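Local coordinates for response regulator aspartate phosphatase I (Bacillus subtilis subsp. subtilis, PDB 4I1A), which dephosphorylates the sporulation phosphotransferase Spo0F and activates excision and transfer of the mobile element ICEBs1 by bringing about inactivation of its repressor ImmR, at residues C186-A191 / L208-I213; R202-F207 / I232-L237; M225-I230 / S244-L249. One frame throughout, in Å; residues are numbered along the deposited sequence.

Contact 1: C186-A191 / L208-I213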
# COMPACT_ATOMS: atom_id res chain seq x y z
N CYS A 186 2.92 1.76 -13.59
CA CYS A 186 2.01 0.72 -14.10
C CYS A 186 2.23 -0.59 -13.36
O CYS A 186 1.28 -1.23 -12.91
CB CYS A 186 2.21 0.49 -15.60
SG CYS A 186 1.48 1.77 -16.63
N GLN A 187 3.50 -0.97 -13.23
CA GLN A 187 3.89 -2.14 -12.45
C GLN A 187 3.44 -2.05 -10.98
O GLN A 187 3.07 -3.07 -10.40
CB GLN A 187 5.40 -2.38 -12.54
CG GLN A 187 5.91 -2.70 -13.94
CD GLN A 187 7.43 -2.77 -13.99
OE1 GLN A 187 8.12 -2.10 -13.22
NE2 GLN A 187 7.95 -3.59 -14.89
N PHE A 188 3.48 -0.86 -10.38
CA PHE A 188 3.00 -0.71 -9.01
C PHE A 188 1.52 -1.03 -8.94
O PHE A 188 1.06 -1.64 -7.99
CB PHE A 188 3.22 0.72 -8.44
CG PHE A 188 4.64 1.00 -7.99
CD1 PHE A 188 5.67 0.09 -8.24
CD2 PHE A 188 4.95 2.18 -7.34
CE1 PHE A 188 6.99 0.36 -7.83
CE2 PHE A 188 6.27 2.46 -6.93
CZ PHE A 188 7.29 1.55 -7.18
N ILE A 189 0.76 -0.58 -9.94
CA ILE A 189 -0.67 -0.86 -9.97
C ILE A 189 -0.91 -2.37 -10.06
O ILE A 189 -1.72 -2.92 -9.31
CB ILE A 189 -1.39 -0.14 -11.14
CG1 ILE A 189 -1.10 1.36 -11.11
CG2 ILE A 189 -2.89 -0.38 -11.08
CD1 ILE A 189 -1.72 2.06 -9.94
N VAL A 190 -0.20 -3.02 -10.98
CA VAL A 190 -0.33 -4.46 -11.15
C VAL A 190 -0.07 -5.15 -9.83
O VAL A 190 -0.90 -5.92 -9.34
CB VAL A 190 0.63 -5.00 -12.24
CG1 VAL A 190 0.66 -6.53 -12.21
CG2 VAL A 190 0.21 -4.50 -13.63
N ALA A 191 1.08 -4.83 -9.23
CA ALA A 191 1.51 -5.41 -7.96
C ALA A 191 0.59 -5.06 -6.78
O ALA A 191 0.36 -5.90 -5.91
CB ALA A 191 2.91 -4.99 -7.65
N LEU A 208 10.19 -6.40 -7.98
CA LEU A 208 11.60 -6.66 -8.30
C LEU A 208 11.97 -6.10 -9.67
O LEU A 208 13.07 -5.58 -9.86
CB LEU A 208 11.94 -8.16 -8.23
CG LEU A 208 12.06 -8.71 -6.80
CD1 LEU A 208 12.14 -10.23 -6.81
CD2 LEU A 208 13.26 -8.11 -6.07
N LYS A 209 11.04 -6.18 -10.61
CA LYS A 209 11.27 -5.59 -11.92
C LYS A 209 11.33 -4.08 -11.78
O LYS A 209 12.17 -3.42 -12.38
CB LYS A 209 10.18 -5.99 -12.92
CG LYS A 209 10.29 -7.43 -13.41
CD LYS A 209 9.52 -7.65 -14.71
CE LYS A 209 8.01 -7.51 -14.51
NZ LYS A 209 7.28 -7.36 -15.81
N SER A 210 10.45 -3.53 -10.96
CA SER A 210 10.41 -2.09 -10.75
C SER A 210 11.74 -1.56 -10.22
O SER A 210 12.22 -0.52 -10.67
CB SER A 210 9.26 -1.73 -9.80
OG SER A 210 8.03 -2.16 -10.35
N LEU A 211 12.33 -2.30 -9.29
CA LEU A 211 13.62 -1.94 -8.70
C LEU A 211 14.72 -1.89 -9.74
O LEU A 211 15.56 -0.99 -9.72
CB LEU A 211 14.00 -2.94 -7.60
CG LEU A 211 15.34 -2.65 -6.89
CD1 LEU A 211 15.32 -1.25 -6.29
CD2 LEU A 211 15.64 -3.69 -5.82
N GLU A 212 14.72 -2.85 -10.66
CA GLU A 212 15.73 -2.90 -11.70
C GLU A 212 15.63 -1.66 -12.58
O GLU A 212 16.63 -1.00 -12.84
CB GLU A 212 15.58 -4.17 -12.54
CG GLU A 212 15.82 -5.48 -11.78
CD GLU A 212 15.61 -6.72 -12.65
OE1 GLU A 212 16.22 -6.81 -13.75
OE2 GLU A 212 14.82 -7.61 -12.25
N ILE A 213 14.42 -1.33 -13.02
CA ILE A 213 14.19 -0.18 -13.90
C ILE A 213 14.49 1.12 -13.17
O ILE A 213 15.07 2.04 -13.74
CB ILE A 213 12.75 -0.17 -14.46
CG1 ILE A 213 12.56 -1.32 -15.45
CG2 ILE A 213 12.43 1.16 -15.12
CD1 ILE A 213 11.11 -1.53 -15.87
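Gln187 spans the gap to Ser210, and its side chain meets the neighbouring helix along much of its length. Gln187 CB already lies 3.4 Å from Ser210 OG. CG stands anti to the carbonyl carbon, and chi2 (173°) keeps CD extended toward helix 200-215. The terminal amide then divides its partners. OE1 of Gln187 lies 2.9 Å from Ser210 OG, a hydroxyl that is hydrogen-bonded to Gln206 O one turn earlier in its own helix. NE2 meets mainly aliphatic carbon: Lys209 CB at 3.8 Å and Ile213 CD1 at 3.9 Å. Lys209 crosses the glutamine at about a right angle, and its CE and NZ also come near NE2. The two helices run antiparallel (165° between the segment directions, axes 9.9 Å apart), and both segments fall within the predicted third tetratricopeptide repeat, as expected for the paired helices of a TPR hairpin. One residue on, Phe188 turns the edge of its ring to Ser210: Phe188 CE1 is 3.7 Å from Ser210 CB, which lies near the ring plane. Helix 220-236 packs beside this pair, placing Met225 against Phe188 and Ser226 against Ser210.

Contact 2: R202-F207 / I232-L237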
# COMPACT_ATOMS: atom_id res chain seq x y z
N ARG A 202 3.68 -13.10 -6.53
CA ARG A 202 3.59 -12.52 -7.87
C ARG A 202 3.84 -11.01 -7.83
O ARG A 202 4.46 -10.44 -8.74
CB ARG A 202 2.24 -12.84 -8.51
CG ARG A 202 2.06 -14.31 -8.84
CD ARG A 202 0.68 -14.58 -9.41
NE ARG A 202 0.44 -16.00 -9.68
CZ ARG A 202 0.63 -16.57 -10.87
NH1 ARG A 202 1.07 -15.84 -11.89
NH2 ARG A 202 0.38 -17.86 -11.04
N ALA A 203 3.37 -10.39 -6.75
CA ALA A 203 3.57 -8.97 -6.51
C ALA A 203 5.06 -8.66 -6.25
O ALA A 203 5.57 -7.63 -6.70
CB ALA A 203 2.71 -8.50 -5.35
N LEU A 204 5.74 -9.55 -5.55
CA LEU A 204 7.18 -9.41 -5.37
C LEU A 204 7.94 -9.44 -6.72
O LEU A 204 8.89 -8.68 -6.92
CB LEU A 204 7.73 -10.49 -4.43
CG LEU A 204 9.25 -10.47 -4.26
CD1 LEU A 204 9.70 -9.25 -3.45
CD2 LEU A 204 9.76 -11.76 -3.64
N GLU A 205 7.51 -10.31 -7.63
CA GLU A 205 8.15 -10.37 -8.95
C GLU A 205 7.99 -9.03 -9.66
O GLU A 205 8.93 -8.54 -10.27
CB GLU A 205 7.58 -11.50 -9.81
CG GLU A 205 7.84 -12.91 -9.30
CD GLU A 205 6.85 -13.93 -9.87
OE1 GLU A 205 6.28 -13.67 -10.96
OE2 GLU A 205 6.63 -14.98 -9.22
N GLN A 206 6.79 -8.45 -9.58
CA GLN A 206 6.55 -7.15 -10.18
C GLN A 206 7.47 -6.08 -9.59
O GLN A 206 8.16 -5.37 -10.33
CB GLN A 206 5.10 -6.72 -10.01
CG GLN A 206 4.14 -7.41 -10.96
CD GLN A 206 4.54 -7.26 -12.42
OE1 GLN A 206 4.82 -6.16 -12.89
NE2 GLN A 206 4.57 -8.37 -13.14
N PHE A 207 7.46 -5.96 -8.27
CA PHE A 207 8.26 -4.96 -7.57
C PHE A 207 9.75 -5.15 -7.83
O PHE A 207 10.49 -4.18 -7.89
CB PHE A 207 7.97 -4.97 -6.06
CG PHE A 207 6.63 -4.37 -5.68
CD1 PHE A 207 6.25 -3.12 -6.14
CD2 PHE A 207 5.75 -5.07 -4.86
CE1 PHE A 207 5.02 -2.57 -5.78
CE2 PHE A 207 4.51 -4.53 -4.51
CZ PHE A 207 4.15 -3.28 -4.97
N ILE A 232 7.76 -5.01 2.05
CA ILE A 232 6.39 -5.33 2.48
C ILE A 232 5.94 -6.73 2.02
O ILE A 232 5.35 -7.47 2.80
CB ILE A 232 5.39 -4.25 2.00
CG1 ILE A 232 5.61 -2.96 2.78
CG2 ILE A 232 3.94 -4.75 2.13
CD1 ILE A 232 4.65 -1.86 2.42
N CYS A 233 6.21 -7.09 0.76
CA CYS A 233 5.89 -8.44 0.29
C CYS A 233 6.65 -9.51 1.07
O CYS A 233 6.08 -10.52 1.48
CB CYS A 233 6.17 -8.59 -1.21
SG CYS A 233 5.17 -7.52 -2.25
N TYR A 234 7.94 -9.27 1.29
CA TYR A 234 8.78 -10.20 2.03
C TYR A 234 8.26 -10.45 3.44
O TYR A 234 8.25 -11.58 3.92
CB TYR A 234 10.22 -9.70 2.07
CG TYR A 234 11.07 -10.13 0.88
CD1 TYR A 234 10.97 -11.41 0.36
CD2 TYR A 234 11.98 -9.26 0.31
CE1 TYR A 234 11.75 -11.81 -0.71
CE2 TYR A 234 12.76 -9.65 -0.76
CZ TYR A 234 12.64 -10.92 -1.27
OH TYR A 234 13.43 -11.32 -2.33
N ASP A 235 7.79 -9.38 4.10
CA ASP A 235 7.19 -9.47 5.42
C ASP A 235 5.97 -10.40 5.38
O ASP A 235 5.79 -11.25 6.26
CB ASP A 235 6.79 -8.06 5.93
CG ASP A 235 5.96 -8.10 7.21
OD1 ASP A 235 6.28 -8.90 8.12
OD2 ASP A 235 4.98 -7.34 7.32
N GLU A 236 5.15 -10.22 4.36
CA GLU A 236 3.99 -11.08 4.14
C GLU A 236 4.40 -12.52 3.85
O GLU A 236 3.71 -13.46 4.25
CB GLU A 236 3.15 -10.56 2.97
CG GLU A 236 2.46 -9.25 3.27
CD GLU A 236 1.39 -9.39 4.34
OE1 GLU A 236 0.78 -10.48 4.42
OE2 GLU A 236 1.18 -8.43 5.10
N LEU A 237 5.51 -12.70 3.16
CA LEU A 237 5.98 -14.03 2.83
C LEU A 237 6.79 -14.61 3.98
O LEU A 237 7.31 -15.72 3.90
CB LEU A 237 6.82 -14.00 1.55
CG LEU A 237 6.03 -13.69 0.27
CD1 LEU A 237 6.98 -13.45 -0.89
CD2 LEU A 237 5.04 -14.83 -0.04
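The junction between the predicted third and fourth tetratricopeptide repeats is made here by Leu204 against Cys233 and Tyr234, with helices 200-215 and 220-236 antiparallel (157°, segment axes 9.6 Å apart). Leu204 and Cys233 are the residues whose CA atoms come nearest, at 5.9 Å, and their CB atoms lie 4.1 Å from each other. Leu204 holds CG anti to its backbone N (chi1 176°), and its two methyls both land on the tyrosine. Leu204 CD1 sits over one face of the Tyr234 ring, 4.1 Å from the centroid and 14° off the normal, a CH-pi contact; Leu204 CD2 is 3.5 Å from Tyr234 CE1 and also reaches Leu237 CD1. On the other flank Cys233 SG touches the edge of the Phe207 ring, 3.6 Å from Phe207 CD2, in a sulfur-aromatic contact. The same sulfur is 4.1 Å from Ala203 CB. Beyond the segments, Phe207 packs on Ala191 of helix 180-196, while Tyr234 rests on Lys242 and Ala243 of helix 240-257. With no hydrogen bond or salt bridge between the two segments, this interface is probably held by shape fit and dispersion rather than by directional polar bonds.

Contact 3: M225-I230 / S244-L249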
# COMPACT_ATOMS: atom_id res chain seq x y z
N MET A 225 10.85 3.45 -3.28
CA MET A 225 9.49 2.93 -3.31
C MET A 225 9.47 1.44 -3.61
O MET A 225 8.73 0.68 -2.99
CB MET A 225 8.61 3.73 -4.27
CG MET A 225 8.18 5.07 -3.72
SD MET A 225 6.94 5.89 -4.75
CE MET A 225 5.52 4.84 -4.47
N SER A 226 10.31 1.01 -4.55
CA SER A 226 10.45 -0.41 -4.85
C SER A 226 10.98 -1.19 -3.64
O SER A 226 10.41 -2.21 -3.26
CB SER A 226 11.37 -0.63 -6.04
OG SER A 226 10.87 0.01 -7.20
N HIS A 227 12.07 -0.71 -3.06
CA HIS A 227 12.62 -1.33 -1.85
C HIS A 227 11.56 -1.51 -0.77
O HIS A 227 11.40 -2.60 -0.22
CB HIS A 227 13.78 -0.52 -1.29
CG HIS A 227 15.08 -0.73 -2.01
ND1 HIS A 227 15.53 -1.98 -2.37
CD2 HIS A 227 16.02 0.14 -2.42
CE1 HIS A 227 16.69 -1.87 -2.98
NE2 HIS A 227 17.02 -0.59 -3.02
N MET A 228 10.82 -0.44 -0.49
CA MET A 228 9.78 -0.48 0.53
C MET A 228 8.74 -1.55 0.22
O MET A 228 8.39 -2.37 1.07
CB MET A 228 9.12 0.90 0.66
CG MET A 228 8.07 1.00 1.78
SD MET A 228 7.11 2.54 1.72
CE MET A 228 6.16 2.32 0.23
N ASN A 229 8.25 -1.55 -1.01
CA ASN A 229 7.20 -2.48 -1.40
C ASN A 229 7.71 -3.92 -1.45
O ASN A 229 6.98 -4.85 -1.10
CB ASN A 229 6.60 -2.06 -2.72
CG ASN A 229 5.67 -0.89 -2.58
OD1 ASN A 229 4.82 -0.88 -1.69
ND2 ASN A 229 5.82 0.11 -3.44
N ILE A 230 8.96 -4.09 -1.88
CA ILE A 230 9.62 -5.39 -1.81
C ILE A 230 9.67 -5.89 -0.38
O ILE A 230 9.30 -7.03 -0.10
CB ILE A 230 11.04 -5.33 -2.42
CG1 ILE A 230 10.93 -5.27 -3.96
CG2 ILE A 230 11.83 -6.56 -2.04
CD1 ILE A 230 12.24 -4.93 -4.65
N SER A 244 13.81 -6.86 5.97
CA SER A 244 14.58 -5.83 6.65
C SER A 244 15.68 -5.19 5.79
O SER A 244 15.88 -3.97 5.85
CB SER A 244 15.17 -6.38 7.95
OG SER A 244 14.16 -6.45 8.94
N GLN A 245 16.39 -5.99 5.00
CA GLN A 245 17.47 -5.45 4.19
C GLN A 245 16.93 -4.50 3.11
O GLN A 245 17.53 -3.46 2.84
CB GLN A 245 18.33 -6.56 3.57
CG GLN A 245 19.52 -6.05 2.74
CD GLN A 245 20.49 -5.14 3.51
OE1 GLN A 245 20.95 -5.49 4.60
NE2 GLN A 245 20.79 -3.98 2.94
N HIS A 246 15.79 -4.84 2.53
CA HIS A 246 15.16 -3.94 1.57
C HIS A 246 14.57 -2.70 2.23
O HIS A 246 14.58 -1.61 1.66
CB HIS A 246 14.10 -4.67 0.74
CG HIS A 246 14.67 -5.51 -0.36
ND1 HIS A 246 15.02 -4.98 -1.59
CD2 HIS A 246 14.95 -6.83 -0.43
CE1 HIS A 246 15.50 -5.94 -2.36
NE2 HIS A 246 15.47 -7.07 -1.68
N LEU A 247 14.08 -2.86 3.46
CA LEU A 247 13.45 -1.76 4.18
C LEU A 247 14.43 -0.69 4.66
O LEU A 247 14.10 0.49 4.64
CB LEU A 247 12.60 -2.28 5.35
CG LEU A 247 11.26 -2.95 4.97
CD1 LEU A 247 10.74 -3.80 6.12
CD2 LEU A 247 10.21 -1.92 4.55
N ILE A 248 15.63 -1.10 5.08
CA ILE A 248 16.63 -0.11 5.48
C ILE A 248 17.20 0.63 4.27
O ILE A 248 17.60 1.78 4.38
CB ILE A 248 17.81 -0.70 6.31
CG1 ILE A 248 18.59 -1.74 5.50
CG2 ILE A 248 17.30 -1.29 7.61
CD1 ILE A 248 20.04 -1.85 5.93
N LEU A 249 17.25 -0.04 3.12
CA LEU A 249 17.71 0.60 1.89
C LEU A 249 16.72 1.70 1.53
O LEU A 249 17.11 2.79 1.11
CB LEU A 249 17.84 -0.41 0.75
CG LEU A 249 19.04 -1.36 0.83
CD1 LEU A 249 19.13 -2.28 -0.40
CD2 LEU A 249 20.34 -0.59 1.02
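His227 meets His246 where helices 220-236 and 240-257 pass close together, the segment axes only 7.5 Å apart and the CA atoms of the two histidines 5.0 Å apart. Both segments lie in the predicted fourth tetratricopeptide repeat (224-257) and run antiparallel. His227 ND1 and His246 ND1 are 3.1 Å apart and hydrogen bonded at an angle of 151°, with either nitrogen able to be the donor. The two rings meet rim to rim, their planes at 44°, and neither lies over the face of the other. His227 also has its CB 3.2 Å from His246 O, and one face of its ring carries Leu249 CB, 3.8 Å from the centroid, in a CH-pi contact, while Leu249 CD1 touches CE1. An alanine here would probably leave His246 ND1 without its imidazole mate and open a gap beneath Leu249.

Met228 points its CB away from residues 244-249, and its side chain touches Ala250 and Phe254 further along helix 240-257 and Thr265 of helix 261-275; across the contact Met228 O lies 4.0 Å from Leu247 CD2. Ile230 then closes the contact from the other side of the histidine pair. Its CG2, anti to the backbone N, stands over the centre of the His246 ring, 3.4 Å from the centroid and 8° off the normal, while CD1 approaches the CE1 and ND1 side of that ring.

A bond between two ND1 atoms needs one proton and one lone pair, so the two rings would have to differ at this nitrogen; protonating both would probably set the two N-H groups against each other and strain this largely apolar site, in which aliphatic groups cover a face of each ring.

How the contacts relate
Contacts 1 and 3 each pair two segments of one predicted repeat, the third and the fourth, while contact 2 joins the two repeats; it shares helix 200-215 with contact 1 and helix 220-236 with contact 3. Contact 3 is the most buried, and contacts 1 and 2 are partly buried. Their chemistry differs as well: contact 1 rests on an amide and a hydroxyl beside a lysine, contact 2 is apolar and aromatic, and contact 3 encloses a histidine pair in aliphatic side chains. Their centres lie 10 to 13 Å apart and they touch directly: Phe207 packs on Phe188 of contact 1 and on Ile230 of contact 3, and Tyr234 CE2 lies 3.6 Å from His246 CD2.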